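Local coordinates for putative Nitroreductase (Anabaena variabilis ATCC 29413, PDB 3EO7), which binds flavin mononucleotide and probably acts as an FMN-dependent oxidoreductase of the nitroreductase family, at residues 208-213 / 234-239; 111-116 / 160-165; 372-377 / 457-462. All coordinates share one frame; numbering follows the deposited sequence.

Contact 1: 208-213 / 234-239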
loop_
_atom_site.group_PDB
_atom_site.type_symbol
_atom_site.label_atom_id
_atom_site.label_comp_id
_atom_site.label_asym_id
_atom_site.label_seq_id
_atom_site.Cartn_x
_atom_site.Cartn_y
_atom_site.Cartn_z
ATOM N N HIS A 208 4.506 -10.657 -8.976
ATOM C CA HIS A 208 5.886 -10.233 -9.035
ATOM C C HIS A 208 5.858 -8.735 -9.217
ATOM O O HIS A 208 5.372 -8.225 -10.235
ATOM C CB HIS A 208 6.593 -10.930 -10.160
ATOM C CG HIS A 208 6.847 -12.371 -9.866
ATOM N ND1 HIS A 208 8.089 -12.841 -9.490
ATOM C CD2 HIS A 208 6.006 -13.436 -9.839
ATOM C CE1 HIS A 208 8.001 -14.142 -9.253
ATOM N NE2 HIS A 208 6.748 -14.531 -9.463
ATOM N N LEU A 209 6.326 -8.039 -8.190
ATOM C CA LEU A 209 6.247 -6.599 -8.155
ATOM C C LEU A 209 7.326 -5.966 -9.024
ATOM O O LEU A 209 8.514 -6.308 -8.894
ATOM C CB LEU A 209 6.425 -6.134 -6.730
ATOM C CG LEU A 209 6.257 -4.656 -6.454
ATOM C CD1 LEU A 209 4.831 -4.179 -6.846
ATOM C CD2 LEU A 209 6.554 -4.392 -4.897
ATOM N N ILE A 210 6.887 -5.082 -9.920
ATOM C CA ILE A 210 7.770 -4.347 -10.816
ATOM C C ILE A 210 7.519 -2.832 -10.652
ATOM O O ILE A 210 6.556 -2.269 -11.176
ATOM C CB ILE A 210 7.620 -4.745 -12.325
ATOM C CG1 ILE A 210 7.792 -6.257 -12.526
ATOM C CG2 ILE A 210 8.599 -3.949 -13.220
ATOM C CD1 ILE A 210 7.631 -6.736 -13.982
ATOM N N GLY A 211 8.399 -2.184 -9.902
ATOM C CA GLY A 211 8.348 -0.750 -9.736
ATOM C C GLY A 211 9.206 0.013 -10.720
ATOM O O GLY A 211 9.019 1.224 -10.860
ATOM N N GLY A 212 10.178 -0.674 -11.303
ATOM C CA GLY A 212 11.111 -0.157 -12.287
ATOM C C GLY A 212 10.649 -0.387 -13.712
ATOM O O GLY A 212 10.754 -1.484 -14.265
ATOM N N PHE A 213 10.075 0.657 -14.300
ATOM C CA PHE A 213 9.560 0.581 -15.666
ATOM C C PHE A 213 9.578 1.987 -16.272
ATOM O O PHE A 213 9.642 2.966 -15.546
ATOM C CB PHE A 213 8.133 -0.017 -15.689
ATOM C CG PHE A 213 7.160 0.696 -14.784
ATOM C CD1 PHE A 213 6.594 1.905 -15.164
ATOM C CD2 PHE A 213 6.820 0.168 -13.560
ATOM C CE1 PHE A 213 5.711 2.564 -14.319
ATOM C CE2 PHE A 213 5.941 0.813 -12.697
ATOM C CZ PHE A 213 5.375 2.016 -13.080
ATOM N N VAL A 234 3.558 -2.459 -11.747
ATOM C CA VAL A 234 3.305 -3.505 -12.740
ATOM C C VAL A 234 3.519 -4.835 -11.997
ATOM O O VAL A 234 4.536 -5.020 -11.343
ATOM C CB VAL A 234 4.186 -3.374 -13.994
ATOM C CG1 VAL A 234 3.983 -4.581 -14.941
ATOM C CG2 VAL A 234 3.883 -2.024 -14.742
ATOM N N LEU A 235 2.551 -5.729 -12.105
ATOM C CA LEU A 235 2.590 -7.004 -11.384
ATOM C C LEU A 235 2.181 -8.207 -12.224
ATOM O O LEU A 235 1.014 -8.576 -12.260
ATOM C CB LEU A 235 1.724 -6.946 -10.095
ATOM C CG LEU A 235 1.968 -5.821 -9.088
ATOM C CD1 LEU A 235 1.011 -4.673 -9.284
ATOM C CD2 LEU A 235 1.829 -6.350 -7.655
ATOM N N PRO A 236 3.144 -8.827 -12.901
ATOM C CA PRO A 236 2.818 -10.110 -13.497
ATOM C C PRO A 236 2.270 -11.060 -12.443
ATOM O O PRO A 236 2.749 -11.076 -11.293
ATOM C CB PRO A 236 4.174 -10.638 -14.014
ATOM C CG PRO A 236 5.010 -9.461 -14.144
ATOM C CD PRO A 236 4.536 -8.433 -13.173
ATOM N N LEU A 237 1.259 -11.832 -12.835
ATOM C CA LEU A 237 0.623 -12.793 -11.964
ATOM C C LEU A 237 1.046 -14.205 -12.347
ATOM O O LEU A 237 0.632 -14.716 -13.392
ATOM C CB LEU A 237 -0.890 -12.665 -12.054
ATOM C CG LEU A 237 -1.477 -11.348 -11.565
ATOM C CD1 LEU A 237 -3.014 -11.413 -11.712
ATOM C CD2 LEU A 237 -1.059 -11.008 -10.140
ATOM N N ALA A 238 1.860 -14.824 -11.492
ATOM C CA ALA A 238 2.367 -16.183 -11.727
ATOM C C ALA A 238 1.409 -17.206 -11.158
ATOM O O ALA A 238 1.123 -17.162 -9.952
ATOM C CB ALA A 238 3.734 -16.353 -11.064
ATOM N N ASP A 239 0.993 -18.142 -12.002
ATOM C CA ASP A 239 0.076 -19.193 -11.626
ATOM C C ASP A 239 0.870 -20.321 -10.965
ATOM O O ASP A 239 1.559 -21.086 -11.640
ATOM C CB ASP A 239 -0.623 -19.706 -12.867
ATOM C CG ASP A 239 -1.663 -20.757 -12.561
ATOM O OD1 ASP A 239 -1.703 -21.272 -11.426
ATOM O OD2 ASP A 239 -2.424 -21.089 -13.494
#
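A single hydrogen bond across the contact grips Ile210 O, from Val234 N at 3.1 Å; it is the straightest of the three (165°) and lies on a lone pair, and the Phe213 ring turns its edge to the same oxygen. Ile210 N returns the pairing with a shorter but more bent bond to Val234 O (2.7 Å, 137°), so the two residues form an antiparallel hydrogen-bonded pair. His208 N donates to Pro236 O, and between these bonds the CA of Leu235 makes a C-H...O contact with His208 O at 3.2 Å. The loop that follows strand 205-207 thus carries the pairing of the seven-stranded antiparallel sheet past that edge strand, alongside strand 229-239, before helix 215-222 begins. The Ile210 side chain, extended to CD1, crosses Pro236 at about a right angle, CD1 meeting CD at 3.6 Å. Val234 CG2 lies over one face of the Phe213 ring, offset toward the rim, in a CH-pi contact 4.2 Å from the centroid; Arg451 makes a cation-pi contact with this ring. Leu209 and Leu235 run side by side, CD1 against CD2, while Ala238 CB sits at the edge of the His208 imidazole.

Contact 2: 111-116 / 160-165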
loop_
_atom_site.group_PDB
_atom_site.type_symbol
_atom_site.label_atom_id
_atom_site.label_comp_id
_atom_site.label_asym_id
_atom_site.label_seq_id
_atom_site.Cartn_x
_atom_site.Cartn_y
_atom_site.Cartn_z
ATOM N N VAL A 111 -7.227 -0.504 -11.223
ATOM C CA VAL A 111 -6.676 -1.810 -11.509
ATOM C C VAL A 111 -6.949 -2.194 -12.945
ATOM O O VAL A 111 -8.105 -2.204 -13.395
ATOM C CB VAL A 111 -7.249 -2.870 -10.545
ATOM C CG1 VAL A 111 -6.827 -4.312 -10.975
ATOM C CG2 VAL A 111 -6.816 -2.557 -9.073
ATOM N N TYR A 112 -5.872 -2.554 -13.640
ATOM C CA TYR A 112 -5.957 -3.071 -14.987
ATOM C C TYR A 112 -5.414 -4.488 -15.035
ATOM O O TYR A 112 -4.552 -4.840 -14.254
ATOM C CB TYR A 112 -5.121 -2.225 -15.936
ATOM C CG TYR A 112 -5.620 -0.818 -16.063
ATOM C CD1 TYR A 112 -5.250 0.149 -15.148
ATOM C CD2 TYR A 112 -6.472 -0.471 -17.092
ATOM C CE1 TYR A 112 -5.742 1.449 -15.229
ATOM C CE2 TYR A 112 -6.979 0.821 -17.201
ATOM C CZ TYR A 112 -6.596 1.780 -16.288
ATOM O OH TYR A 112 -7.094 3.050 -16.417
ATOM N N VAL A 113 -5.929 -5.278 -15.970
ATOM C CA VAL A 113 -5.362 -6.584 -16.258
ATOM C C VAL A 113 -4.882 -6.557 -17.706
ATOM O O VAL A 113 -5.622 -6.139 -18.633
ATOM C CB VAL A 113 -6.369 -7.737 -16.078
ATOM C CG1 VAL A 113 -5.780 -9.059 -16.561
ATOM C CG2 VAL A 113 -6.820 -7.865 -14.610
ATOM N N VAL A 114 -3.653 -7.006 -17.896
ATOM C CA VAL A 114 -3.032 -7.116 -19.231
ATOM C C VAL A 114 -2.924 -8.595 -19.550
ATOM O O VAL A 114 -2.399 -9.359 -18.750
ATOM C CB VAL A 114 -1.669 -6.430 -19.315
ATOM C CG1 VAL A 114 -1.054 -6.615 -20.721
ATOM C CG2 VAL A 114 -1.803 -4.958 -18.989
ATOM N N SER A 115 -3.454 -8.998 -20.703
ATOM C CA SER A 115 -3.396 -10.402 -21.110
ATOM C C SER A 115 -2.424 -10.636 -22.252
ATOM O O SER A 115 -2.469 -9.965 -23.285
ATOM C CB SER A 115 -4.767 -10.891 -21.526
ATOM O OG SER A 115 -4.697 -12.242 -22.023
ATOM N N ARG A 116 -1.594 -11.642 -22.087
ATOM C CA ARG A 116 -0.706 -12.091 -23.139
ATOM C C ARG A 116 -1.490 -12.783 -24.261
ATOM O O ARG A 116 -0.982 -12.917 -25.383
ATOM C CB ARG A 116 0.301 -13.070 -22.561
ATOM C CG ARG A 116 1.482 -13.366 -23.492
ATOM C CD ARG A 116 2.549 -14.060 -22.678
ATOM N NE ARG A 116 3.797 -14.156 -23.437
ATOM C CZ ARG A 116 4.952 -14.564 -22.923
ATOM N NH1 ARG A 116 5.025 -14.913 -21.661
ATOM N NH2 ARG A 116 6.044 -14.596 -23.670
ATOM N N THR A 160 4.936 -15.604 -17.467
ATOM C CA THR A 160 3.542 -15.353 -17.148
ATOM C C THR A 160 2.678 -14.994 -18.353
ATOM O O THR A 160 3.188 -14.689 -19.435
ATOM C CB THR A 160 3.473 -14.252 -16.067
ATOM O OG1 THR A 160 4.155 -13.080 -16.538
ATOM C CG2 THR A 160 4.107 -14.766 -14.757
ATOM N N GLN A 161 1.365 -15.054 -18.126
ATOM C CA GLN A 161 0.354 -14.853 -19.149
ATOM C C GLN A 161 -0.590 -13.673 -18.898
ATOM O O GLN A 161 -1.400 -13.323 -19.771
ATOM C CB GLN A 161 -0.485 -16.144 -19.234
ATOM C CG GLN A 161 0.365 -17.369 -19.472
ATOM C CD GLN A 161 0.941 -17.374 -20.857
ATOM O OE1 GLN A 161 0.252 -17.013 -21.818
ATOM N NE2 GLN A 161 2.215 -17.792 -20.987
ATOM N N LEU A 162 -0.537 -13.124 -17.691
ATOM C CA LEU A 162 -1.303 -11.941 -17.374
ATOM C C LEU A 162 -0.590 -11.139 -16.288
ATOM O O LEU A 162 0.227 -11.652 -15.560
ATOM C CB LEU A 162 -2.741 -12.257 -16.966
ATOM C CG LEU A 162 -3.067 -12.857 -15.604
ATOM C CD1 LEU A 162 -4.589 -12.842 -15.448
ATOM C CD2 LEU A 162 -2.505 -14.252 -15.482
ATOM N N ALA A 163 -0.934 -9.873 -16.222
ATOM C CA ALA A 163 -0.367 -8.942 -15.269
ATOM C C ALA A 163 -1.428 -7.959 -14.841
ATOM O O ALA A 163 -2.328 -7.591 -15.615
ATOM C CB ALA A 163 0.817 -8.154 -15.896
ATOM N N ILE A 164 -1.317 -7.542 -13.598
ATOM C CA ILE A 164 -2.090 -6.411 -13.131
ATOM C C ILE A 164 -1.184 -5.191 -13.286
ATOM O O ILE A 164 0.020 -5.264 -13.060
ATOM C CB ILE A 164 -2.486 -6.580 -11.633
ATOM C CG1 ILE A 164 -3.704 -7.502 -11.550
ATOM C CG2 ILE A 164 -2.870 -5.227 -10.990
ATOM C CD1 ILE A 164 -4.109 -7.923 -10.078
ATOM N N ILE A 165 -1.769 -4.063 -13.661
ATOM C CA ILE A 165 -1.066 -2.801 -13.580
ATOM C C ILE A 165 -1.952 -1.921 -12.717
ATOM O O ILE A 165 -3.177 -1.835 -12.948
ATOM C CB ILE A 165 -0.767 -2.149 -14.945
ATOM C CG1 ILE A 165 0.070 -3.114 -15.816
ATOM C CG2 ILE A 165 -0.082 -0.780 -14.715
ATOM C CD1 ILE A 165 0.394 -2.550 -17.228
#
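Strands 109-115 and 162-169 run antiparallel here as neighbours in the seven-stranded sheet of the N-terminal nitroreductase-family region, their segment axes 4.6 Å apart at closest approach. Tyr112 pairs with Ile165, and Val114 with Ala163, each through two backbone hydrogen bonds; the Val114 N to Ala163 O bond is the shortest, 2.7 Å, and almost straight at 172°. Val113 faces Ile164 and Ser115 faces Leu162 in the non-hydrogen-bonded positions between. On the face bearing Tyr112 and Val114, Val114 CG2 crosses obliquely over Ile165 CD1 at 3.7 Å. The Tyr112 ring turns its edge to Ile165 O and carries its hydroxyl away to Glu229 and Lys41. On the other face Val113 CG1 and Leu162 CD1 lie alongside each other, and Val111 CG1 meets Ile164 CG2.

Past the strand end, Arg116 N still bonds to Gln161 O, and its side chain reaches back over the opposing chain. CB lies 3.3 Å from Gln161 O. With CG anti to the backbone N (chi1 -167°) the chain runs extended to NE: CG skirts Gln161 OE1, and CD settles 3.4 Å from Thr160 O. NH1 then donates to Thr160 O at 2.9 Å, the oxygen lying at the edge of the guanidinium and the nitrogen in the carbonyl plane. Gln161, bent at chi2, brings its amide nearly parallel to the guanidinium, the planes 10° apart. NH2 forms a salt bridge with Glu158. Held by a main-chain carbonyl on one nitrogen and a carboxylate on another, the guanidinium is probably restrained in its rotation, its positive charge balanced in part by Glu158 while NH1 satisfies the carbonyl of Thr160.

Contact 3: 372-377 / 457-462; sequences PDYFDL and HMDAGH
Asp459 points its carboxylate from helix 452-473 at the backbone of the 372-377 loop, with CG anti to its own carbonyl carbon (chi1 -79°), while His462, one turn on, has CG anti to the backbone N (chi1 -178°) and lays its imidazole against Tyr374. Each carboxylate oxygen takes one nearly straight backbone N-H on its syn lone pair: OD1 from Phe375 N at 2.9 Å, OD2 from Asp376 N at 2.8 Å. A water donates a further bond to OD2 and another to Asp376 O, so OD2 is gripped twice. These bonds would probably stabilise a charged carboxylate. The contact ties the loop preceding strand 381-390 to a long helix of the second nitroreductase-family region; the side chain of Met458 lies about 11 Å from the bound FMN.

Tyr374 and His462 form an offset stack, centroids 3.8 Å apart and planes 16° from parallel, with Tyr374 CE2 over the imidazole and His462 ND1 near the rim of the phenol ring. Leu377 CD1 lies over the centre of the opposite phenol face. Asp373 O sits at the imidazole edge, 3.2 Å from His462 CE1, and NE2 is hydrogen-bonded to Glu197, helping to fix the ring. An alanine at Tyr374 would remove the ring between Leu377 and His462 and would probably leave the imidazole less firmly positioned. Next to Asp459, selenomethionine Met458, bent at chi3, brings CE to within 3.4 Å of Phe375 CE2 and SE obliquely to the ring, a Met-aromatic contact; Tyr455 stacks on the same phenylalanine.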
loop_
_atom_site.group_PDB
_atom_site.type_symbol
_atom_site.label_atom_id
_atom_site.label_comp_id
_atom_site.label_asym_id
_atom_site.label_seq_id
_atom_site.Cartn_x
_atom_site.Cartn_y
_atom_site.Cartn_z
ATOM N N PRO A 372 6.927 -12.119 0.418
ATOM C CA PRO A 372 6.203 -11.393 -0.621
ATOM C C PRO A 372 7.033 -10.192 -1.078
ATOM O O PRO A 372 7.854 -9.660 -0.311
ATOM C CB PRO A 372 4.923 -10.929 0.086
ATOM C CG PRO A 372 5.179 -11.121 1.538
ATOM C CD PRO A 372 6.302 -11.994 1.744
ATOM N N ASP A 373 6.841 -9.777 -2.322
ATOM C CA ASP A 373 7.613 -8.690 -2.843
ATOM C C ASP A 373 7.191 -7.344 -2.240
ATOM O O ASP A 373 5.986 -7.025 -2.140
ATOM C CB ASP A 373 7.440 -8.554 -4.361
ATOM C CG ASP A 373 8.057 -9.679 -5.135
ATOM O OD1 ASP A 373 8.901 -10.448 -4.603
ATOM O OD2 ASP A 373 7.759 -9.748 -6.339
ATOM N N TYR A 374 8.216 -6.572 -1.904
ATOM C CA TYR A 374 8.134 -5.155 -1.589
ATOM C C TYR A 374 9.153 -4.489 -2.516
ATOM O O TYR A 374 10.000 -5.145 -3.116
ATOM C CB TYR A 374 8.543 -4.883 -0.146
ATOM C CG TYR A 374 7.515 -5.365 0.862
ATOM C CD1 TYR A 374 7.465 -6.693 1.253
ATOM C CD2 TYR A 374 6.595 -4.493 1.435
ATOM C CE1 TYR A 374 6.521 -7.131 2.190
ATOM C CE2 TYR A 374 5.664 -4.938 2.364
ATOM C CZ TYR A 374 5.637 -6.255 2.732
ATOM O OH TYR A 374 4.712 -6.704 3.644
ATOM N N PHE A 375 9.142 -3.167 -2.569
ATOM C CA PHE A 375 10.124 -2.429 -3.361
ATOM C C PHE A 375 11.459 -2.478 -2.645
ATOM O O PHE A 375 12.453 -2.995 -3.195
ATOM C CB PHE A 375 9.634 -1.007 -3.658
ATOM C CG PHE A 375 8.401 -0.988 -4.479
ATOM C CD1 PHE A 375 8.455 -1.363 -5.814
ATOM C CD2 PHE A 375 7.180 -0.604 -3.948
ATOM C CE1 PHE A 375 7.317 -1.380 -6.586
ATOM C CE2 PHE A 375 6.042 -0.633 -4.713
ATOM C CZ PHE A 375 6.110 -0.996 -6.043
ATOM N N ASP A 376 11.510 -1.984 -1.405
ATOM C CA ASP A 376 12.712 -2.140 -0.595
ATOM C C ASP A 376 12.460 -1.852 0.868
ATOM O O ASP A 376 12.567 -0.712 1.312
ATOM C CB ASP A 376 13.877 -1.279 -1.121
ATOM C CG ASP A 376 15.215 -1.676 -0.499
ATOM O OD1 ASP A 376 15.207 -2.438 0.471
ATOM O OD2 ASP A 376 16.261 -1.233 -0.993
ATOM N N LEU A 377 12.129 -2.886 1.624
ATOM C CA LEU A 377 11.894 -2.739 3.073
ATOM C C LEU A 377 13.103 -2.337 3.870
ATOM O O LEU A 377 12.983 -1.808 4.991
ATOM C CB LEU A 377 11.268 -3.990 3.646
ATOM C CG LEU A 377 9.794 -4.204 3.365
ATOM C CD1 LEU A 377 9.306 -5.384 4.190
ATOM C CD2 LEU A 377 8.990 -2.945 3.695
ATOM N N HIS A 457 6.332 4.894 0.160
ATOM C CA HIS A 457 4.940 5.061 0.551
ATOM C C HIS A 457 4.150 3.809 0.179
ATOM O O HIS A 457 3.336 3.346 0.974
ATOM C CB HIS A 457 4.367 6.357 -0.044
ATOM C CG HIS A 457 4.812 7.579 0.687
ATOM N ND1 HIS A 457 6.051 8.164 0.486
ATOM C CD2 HIS A 457 4.203 8.310 1.650
ATOM C CE1 HIS A 457 6.168 9.213 1.280
ATOM N NE2 HIS A 457 5.075 9.315 2.011
HETATM N N MSE A 458 4.435 3.223 -0.995
HETATM C CA MSE A 458 3.755 1.970 -1.352
HETATM C C MSE A 458 4.140 0.850 -0.370
HETATM O O MSE A 458 3.284 0.080 0.073
HETATM C CB MSE A 458 4.019 1.571 -2.790
HETATM C CG MSE A 458 3.229 2.449 -3.759
HETATM SE SE MSE A 458 3.379 1.848 -5.605
HETATM C CE MSE A 458 5.154 2.420 -6.012
ATOM N N ASP A 459 5.412 0.749 -0.006
ATOM C CA ASP A 459 5.818 -0.281 0.955
ATOM C C ASP A 459 5.156 -0.086 2.324
ATOM O O ASP A 459 4.726 -1.064 2.937
ATOM C CB ASP A 459 7.334 -0.337 1.108
ATOM C CG ASP A 459 8.024 -1.081 -0.037
ATOM O OD1 ASP A 459 7.333 -1.779 -0.846
ATOM O OD2 ASP A 459 9.292 -0.944 -0.115
ATOM N N ALA A 460 5.079 1.160 2.806
ATOM C CA ALA A 460 4.429 1.454 4.074
ATOM C C ALA A 460 2.955 1.088 4.050
ATOM O O ALA A 460 2.426 0.503 5.018
ATOM C CB ALA A 460 4.628 2.930 4.462
ATOM N N GLY A 461 2.276 1.391 2.946
ATOM C CA GLY A 461 0.869 0.996 2.799
ATOM C C GLY A 461 0.689 -0.511 2.757
ATOM O O GLY A 461 -0.288 -1.041 3.276
ATOM N N HIS A 462 1.634 -1.215 2.141
ATOM C CA HIS A 462 1.617 -2.673 2.054
ATOM C C HIS A 462 1.750 -3.255 3.485
ATOM O O HIS A 462 0.934 -4.076 3.918
ATOM C CB HIS A 462 2.722 -3.125 1.089
ATOM C CG HIS A 462 2.806 -4.608 0.847
ATOM N ND1 HIS A 462 3.603 -5.120 -0.158
ATOM C CD2 HIS A 462 2.236 -5.682 1.456
ATOM C CE1 HIS A 462 3.530 -6.439 -0.145
ATOM N NE2 HIS A 462 2.703 -6.809 0.812
HETATM O O HOH W 1 10.813 1.304 0.026
#

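How the contacts relate
Along the chain the contacts come in series: contact 2 closes, contact 1 opens and closes, and contact 3 follows in the second nitroreductase-family region. Contacts 1 and 2, with centres about 9 Å apart, share one antiparallel sheet, because strands 229-239 and 162-169 are neighbours in it; Leu235 N and Leu237 N probably bond to Ile164 O and Leu162 O. Contact 3, its centre about 13 Å from that of contact 1, touches it through Asp373 OD2, probably bonded to Leu209 N, and through Phe375 against Leu209 and Gly211. Contacts 2 and 3 do not meet: centres about 20 Å apart, nearest atoms about 10 Å. The touch between contacts 1 and 3 therefore links the N-terminal sheet to the 372-377 loop and helix 452-473.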